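Local structure of ectonucleoside triphosphate diphosphohydrolase 4 (Homo sapiens, 6WG5) at residues I420-E423 against R424-G428; C390-D393 against V394-G398; T359-T362 against Q363-L366. The protein belongs to the GDA1/CD39 family of nucleoside phosphatases, whose fold is related to that of actin and its ATPase relatives. All coordinates share one frame; numbering follows the deposited sequence.

Contact 1 (I420-E423 against R424-G428); sequences ILRE and RFDRG
Arg422 and Asp426, one helical turn apart, are joined by a salt bridge in which Arg422 NH1 lies 2.7 Å from Asp426 OD2. The guanidinium offers its edge, with OD2 near its plane, while the carboxylate is turned steeply against it, the two planes standing 73° apart. A flat, two-pronged pairing is therefore absent, and the hydrogen bond within the bridge is weak. The arginine chain starts out away from 424-428, and the bend at its second torsion (chi2 71°) swings the guanidinium back over the next turn. There Arg422 NH1 also comes to 4.1 Å from Phe425 CD2, approaching the ring at a slant.

Ile420 and Arg424 behave differently: they run side by side and point the same way. The methyl CG2 of Ile420 rests over one face of the guanidinium, near its rim, with Arg424 NE 3.5 Å away, an aliphatic methyl packed on the face of a flat cation. Arg424 is extended from CG to NE, which carries its group along the isoleucine. Glu423 and Arg427 are likewise aligned, and their carboxylate and guanidinium planes are only 17° apart, yet OE1 of Glu423 remains 4.1 Å from NH1 of Arg427. The attraction there is probably a looser electrostatic one, without a salt bridge.

Beneath these pairs the backbone amides of Arg424, Phe425, Asp426 and Arg427 each bond to the carbonyl four residues earlier. Gly428 leaves the helix with a positive phi, and its amide bonds to Phe425 O, one of the two bonds of a Schellman motif. Helix 418-427 leans on helix 436-456 through Arg422 and Phe425, which touch Leu436, the phenylalanine also reaching Leu439; Leu421 and Arg424 pack on Tyr430 of the loop linking the two helices.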
# COMPACT_ATOMS: atom_id res chain seq x y z
N ILE A 420 -13.99 -9.90 -30.86
CA ILE A 420 -15.15 -10.01 -29.98
C ILE A 420 -14.94 -9.16 -28.73
O ILE A 420 -15.81 -8.37 -28.35
CB ILE A 420 -15.41 -11.48 -29.63
CG1 ILE A 420 -15.76 -12.27 -30.91
CG2 ILE A 420 -16.53 -11.60 -28.60
CD1 ILE A 420 -15.81 -13.77 -30.71
N LEU A 421 -13.80 -9.33 -28.06
CA LEU A 421 -13.47 -8.48 -26.93
C LEU A 421 -13.55 -7.01 -27.31
O LEU A 421 -14.13 -6.19 -26.59
CB LEU A 421 -12.07 -8.81 -26.41
CG LEU A 421 -11.84 -10.21 -25.84
CD1 LEU A 421 -10.38 -10.38 -25.47
CD2 LEU A 421 -12.74 -10.45 -24.64
N ARG A 422 -12.97 -6.66 -28.46
CA ARG A 422 -12.98 -5.28 -28.92
C ARG A 422 -14.41 -4.79 -29.15
O ARG A 422 -14.75 -3.65 -28.79
CB ARG A 422 -12.16 -5.17 -30.19
CG ARG A 422 -11.84 -3.75 -30.61
CD ARG A 422 -10.83 -3.11 -29.69
NE ARG A 422 -10.43 -1.80 -30.19
CZ ARG A 422 -11.20 -0.72 -30.12
NH1 ARG A 422 -12.40 -0.78 -29.56
NH2 ARG A 422 -10.76 0.44 -30.61
N GLU A 423 -15.26 -5.63 -29.73
CA GLU A 423 -16.64 -5.23 -29.97
C GLU A 423 -17.39 -5.02 -28.66
O GLU A 423 -18.15 -4.06 -28.51
CB GLU A 423 -17.35 -6.28 -30.82
CG GLU A 423 -18.67 -5.81 -31.41
CD GLU A 423 -19.64 -6.95 -31.65
OE1 GLU A 423 -20.77 -6.89 -31.12
OE2 GLU A 423 -19.27 -7.91 -32.35
N ARG A 424 -17.17 -5.92 -27.69
CA ARG A 424 -17.81 -5.78 -26.39
C ARG A 424 -17.33 -4.53 -25.66
O ARG A 424 -18.11 -3.86 -24.98
CB ARG A 424 -17.56 -7.03 -25.55
CG ARG A 424 -18.30 -8.24 -26.08
CD ARG A 424 -17.81 -9.53 -25.47
NE ARG A 424 -18.63 -10.65 -25.93
CZ ARG A 424 -18.57 -11.88 -25.45
NH1 ARG A 424 -17.72 -12.18 -24.47
NH2 ARG A 424 -19.37 -12.82 -25.94
N PHE A 425 -16.04 -4.21 -25.79
CA PHE A 425 -15.52 -3.00 -25.17
C PHE A 425 -16.25 -1.76 -25.68
O PHE A 425 -16.55 -0.84 -24.90
CB PHE A 425 -14.02 -2.87 -25.42
CG PHE A 425 -13.41 -1.64 -24.83
CD1 PHE A 425 -12.99 -1.62 -23.51
CD2 PHE A 425 -13.25 -0.50 -25.59
CE1 PHE A 425 -12.43 -0.49 -22.97
CE2 PHE A 425 -12.69 0.64 -25.05
CZ PHE A 425 -12.27 0.64 -23.74
N ASP A 426 -16.56 -1.72 -26.98
CA ASP A 426 -17.23 -0.55 -27.54
C ASP A 426 -18.68 -0.47 -27.08
O ASP A 426 -19.24 0.63 -26.98
CB ASP A 426 -17.16 -0.59 -29.06
CG ASP A 426 -15.74 -0.47 -29.58
OD1 ASP A 426 -15.47 -0.96 -30.70
OD2 ASP A 426 -14.89 0.11 -28.88
N ARG A 427 -19.32 -1.61 -26.80
CA ARG A 427 -20.70 -1.62 -26.33
C ARG A 427 -20.81 -1.30 -24.84
O ARG A 427 -21.94 -1.18 -24.34
CB ARG A 427 -21.34 -2.98 -26.61
CG ARG A 427 -21.46 -3.30 -28.09
CD ARG A 427 -22.10 -4.66 -28.32
NE ARG A 427 -23.51 -4.67 -27.92
CZ ARG A 427 -24.29 -5.75 -27.95
NH1 ARG A 427 -23.80 -6.92 -28.35
NH2 ARG A 427 -25.55 -5.67 -27.57
N GLY A 428 -19.70 -1.15 -24.13
CA GLY A 428 -19.74 -0.79 -22.73
C GLY A 428 -19.99 -1.94 -21.79
O GLY A 428 -20.57 -1.75 -20.72

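Contact 2 (C390-D393 against V394-G398)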
# COMPACT_ATOMS: atom_id res chain seq x y z
N CYS A 390 -7.65 -6.75 -12.08
CA CYS A 390 -7.61 -8.01 -12.81
C CYS A 390 -8.76 -8.94 -12.47
O CYS A 390 -8.99 -9.91 -13.20
CB CYS A 390 -6.28 -8.73 -12.55
SG CYS A 390 -4.84 -7.94 -13.32
N THR A 391 -9.49 -8.68 -11.38
CA THR A 391 -10.67 -9.46 -11.04
C THR A 391 -11.97 -8.77 -11.41
O THR A 391 -12.97 -9.46 -11.66
CB THR A 391 -10.70 -9.79 -9.55
OG1 THR A 391 -10.64 -8.59 -8.78
CG2 THR A 391 -9.53 -10.70 -9.16
N GLU A 392 -11.99 -7.44 -11.47
CA GLU A 392 -13.23 -6.69 -11.63
C GLU A 392 -13.37 -6.02 -12.99
O GLU A 392 -14.46 -6.06 -13.57
CB GLU A 392 -13.33 -5.61 -10.55
CG GLU A 392 -14.58 -4.75 -10.65
CD GLU A 392 -15.86 -5.57 -10.61
OE1 GLU A 392 -15.83 -6.68 -10.04
OE2 GLU A 392 -16.88 -5.11 -11.17
N ASP A 393 -12.32 -5.41 -13.53
CA ASP A 393 -12.49 -4.47 -14.64
C ASP A 393 -13.12 -5.13 -15.86
O ASP A 393 -13.98 -4.53 -16.51
CB ASP A 393 -11.15 -3.83 -15.00
CG ASP A 393 -10.84 -2.61 -14.14
OD1 ASP A 393 -11.48 -2.45 -13.08
OD2 ASP A 393 -9.96 -1.82 -14.52
N VAL A 394 -12.73 -6.37 -16.18
CA VAL A 394 -13.32 -7.10 -17.29
C VAL A 394 -13.95 -8.41 -16.83
O VAL A 394 -15.01 -8.80 -17.34
CB VAL A 394 -12.30 -7.35 -18.42
CG1 VAL A 394 -11.74 -6.04 -18.92
CG2 VAL A 394 -11.19 -8.28 -17.97
N LEU A 395 -13.33 -9.11 -15.88
CA LEU A 395 -13.92 -10.35 -15.38
C LEU A 395 -15.10 -10.10 -14.45
O LEU A 395 -15.94 -10.99 -14.28
CB LEU A 395 -12.85 -11.19 -14.67
CG LEU A 395 -11.59 -11.48 -15.49
CD1 LEU A 395 -10.64 -12.38 -14.72
CD2 LEU A 395 -11.94 -12.10 -16.84
N ARG A 396 -15.18 -8.91 -13.84
CA ARG A 396 -16.36 -8.49 -13.10
C ARG A 396 -16.62 -9.37 -11.88
O ARG A 396 -17.76 -9.72 -11.57
CB ARG A 396 -17.59 -8.47 -14.02
CG ARG A 396 -17.50 -7.46 -15.15
CD ARG A 396 -17.63 -6.04 -14.63
NE ARG A 396 -18.61 -5.28 -15.41
CZ ARG A 396 -19.13 -4.11 -15.03
NH1 ARG A 396 -18.78 -3.57 -13.87
NH2 ARG A 396 -20.00 -3.50 -15.81
N MET A 397 -15.55 -9.74 -11.18
CA MET A 397 -15.67 -10.54 -9.97
C MET A 397 -14.73 -10.01 -8.89
O MET A 397 -14.07 -10.78 -8.18
CB MET A 397 -15.41 -12.01 -10.24
CG MET A 397 -14.22 -12.29 -11.14
SD MET A 397 -13.86 -14.05 -11.22
CE MET A 397 -15.39 -14.69 -11.91
N GLY A 398 -14.65 -8.69 -8.76
CA GLY A 398 -13.94 -8.11 -7.64
C GLY A 398 -14.56 -8.50 -6.31
O GLY A 398 -15.74 -8.86 -6.21
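Glu392 folds its carboxylate across the backbone of Arg396-Gly398, its CD lying 3.9 Å from Arg396 CA. One oxygen, Glu392 OE1, accepts the amide of Gly398 at 2.7 Å from Gly398 N, the donor arriving almost in line with the C-O bond. The chain sets out with CG opposite the backbone N and then bends at its second torsion (chi2 57°), which turns the carboxylate back toward the residues that follow. The other oxygen, Glu392 OE2, faces the edge of the Arg396 guanidinium in a long salt bridge, 3.6 Å from Arg396 NH1, with the two flat groups 68° apart. One carboxylate thus serves a backbone amide and a side-chain cation at once.

The main chain is tied beside it. Thr391 O receives the amide of Met397, 2.6 Å from Met397 N, and inside that link Arg396 N makes a weaker bond to Glu392 O. Leu395 lays its CB against Thr391 O and turns its side chain to Phe406 and Tyr413 of helix 403-414. Thr391 OG1 comes within 3.5 Å of Gly398 CA, but its hydrogen bonds run to Phe387 O, Tyr388 O and Thr468 OG1. Asp393 OD2 is hydrogen-bonded to His433 ND1.

The turn leads the chain from helix 386-392 toward helix 403-414. It resembles a Schellman motif in its nested bonds and the positive phi of Arg396, but each bond spans one residue more, the outer reaching the amide six positions on and the inner, weak one four.

Contact 3 (T359-T362 against Q363-L366)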
# COMPACT_ATOMS: atom_id res chain seq x y z
N THR A 359 14.14 -18.44 -6.07
CA THR A 359 15.28 -19.30 -5.80
C THR A 359 14.80 -20.58 -5.12
O THR A 359 13.61 -20.76 -4.86
CB THR A 359 16.33 -18.58 -4.94
OG1 THR A 359 15.84 -18.45 -3.60
CG2 THR A 359 16.63 -17.20 -5.50
N ASN A 360 15.74 -21.47 -4.83
CA ASN A 360 15.44 -22.71 -4.13
C ASN A 360 15.55 -22.57 -2.62
O ASN A 360 15.29 -23.54 -1.90
CB ASN A 360 16.36 -23.83 -4.62
CG ASN A 360 15.99 -24.33 -6.00
OD1 ASN A 360 14.81 -24.43 -6.34
ND2 ASN A 360 16.99 -24.65 -6.81
N GLU A 361 15.92 -21.39 -2.12
CA GLU A 361 16.06 -21.19 -0.69
C GLU A 361 14.70 -21.28 -0.01
O GLU A 361 13.69 -20.77 -0.51
CB GLU A 361 16.70 -19.83 -0.40
CG GLU A 361 17.14 -19.64 1.04
CD GLU A 361 17.68 -18.24 1.31
OE1 GLU A 361 17.58 -17.77 2.46
OE2 GLU A 361 18.21 -17.62 0.36
N THR A 362 14.67 -21.94 1.15
CA THR A 362 13.43 -22.07 1.90
C THR A 362 13.04 -20.74 2.53
O THR A 362 13.90 -19.91 2.86
CB THR A 362 13.59 -23.14 2.99
OG1 THR A 362 14.12 -24.34 2.42
CG2 THR A 362 12.25 -23.46 3.64
N GLN A 363 11.74 -20.53 2.67
CA GLN A 363 11.19 -19.32 3.29
C GLN A 363 11.49 -18.07 2.45
O GLN A 363 11.74 -16.99 2.99
CB GLN A 363 11.72 -19.14 4.72
CG GLN A 363 11.23 -20.19 5.71
CD GLN A 363 11.99 -20.16 7.02
OE1 GLN A 363 11.70 -19.35 7.90
NE2 GLN A 363 12.98 -21.04 7.15
N THR A 364 11.47 -18.22 1.13
CA THR A 364 11.68 -17.11 0.22
C THR A 364 10.57 -17.07 -0.82
O THR A 364 10.02 -18.10 -1.21
CB THR A 364 13.04 -17.19 -0.48
OG1 THR A 364 13.16 -18.45 -1.15
CG2 THR A 364 14.17 -17.03 0.52
N SER A 365 10.24 -15.85 -1.27
CA SER A 365 9.17 -15.64 -2.23
C SER A 365 9.75 -15.14 -3.56
O SER A 365 10.37 -15.92 -4.29
CB SER A 365 8.15 -14.64 -1.67
OG SER A 365 8.78 -13.45 -1.26
N LEU A 366 9.55 -13.87 -3.87
CA LEU A 366 10.06 -13.31 -5.12
C LEU A 366 11.51 -12.88 -4.94
O LEU A 366 11.90 -12.40 -3.88
CB LEU A 366 9.22 -12.12 -5.56
CG LEU A 366 7.72 -12.32 -5.72
CD1 LEU A 366 7.07 -11.02 -6.15
CD2 LEU A 366 7.43 -13.42 -6.72
O HOH W 1 12.78 -17.22 -3.91
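The hydroxyl of Thr364, a side-chain group, makes the direct hydrogen bond across this bend: Thr364 OG1 donates to Glu361 O, a very short 2.5 Å away. The threonine places OG1 between its own backbone N and carbonyl carbon (chi1 55°), with CB directed at the preceding residues, and this sends the hydroxyl inward to the carbonyl. Thr364 OG1 also accepts a hydrogen bond from a water whose O is 3.0 Å away, so the hydroxyl is gripped in both of its roles.

That water joins the two arms of the loop. It accepts from Thr359 N at 2.8 Å and donates to Ser365 O, also at 2.8 Å, besides its bond to Thr364. Ser365 O has a second partner in Lys358 NZ, so charge and solvent meet on one carbonyl.

Among the side chains, Glu361 and Thr364 cross at about a right angle. The methyl CG2 of Thr364 packs by van der Waals contact along the extended glutamate, from CB to the carboxylate carbon, 3.8 Å from Glu361 CD. At the apex, CG2 of Thr362 approaches Gln363 CG at 4.0 Å. Gln363 adopts a left-handed helical conformation, and the backbone angles of Thr362 and Gln363 come near those of a type II beta turn, a shape that brings Thr364 back beside Glu361.

Gln363 pairs through its backbone with Gln371, and Leu366 leads inward to Phe278 on strand 270-279. The side chain of Thr359 lies about 8 Å from a NAG of the glycan attached to the protein. At the start of the bend Thr359 OG1 accepts the amide of Glu361, 3.3 Å from Glu361 N, and this bond to the amide two residues on defines an ST turn.

In the fold
All three are local contacts between residues close in sequence, and they follow each other along the chain in the order contact 3, contact 2, contact 1. Contacts 1 and 2 are neighbours, their centres 15 Å apart and nearest atoms about 5 Å apart without touching; Tyr430 is packed on by side chains of both, and helix 436-456 is met by both. Contact 3 stands off, its centre 30 Å from that of contact 2 and 41 Å from that of contact 1. Its Thr359 lies near the glycan, and its Leu366 touches strand 270-279, in the same mixed sheet as strand 381-385, which runs into the helix of contact 2.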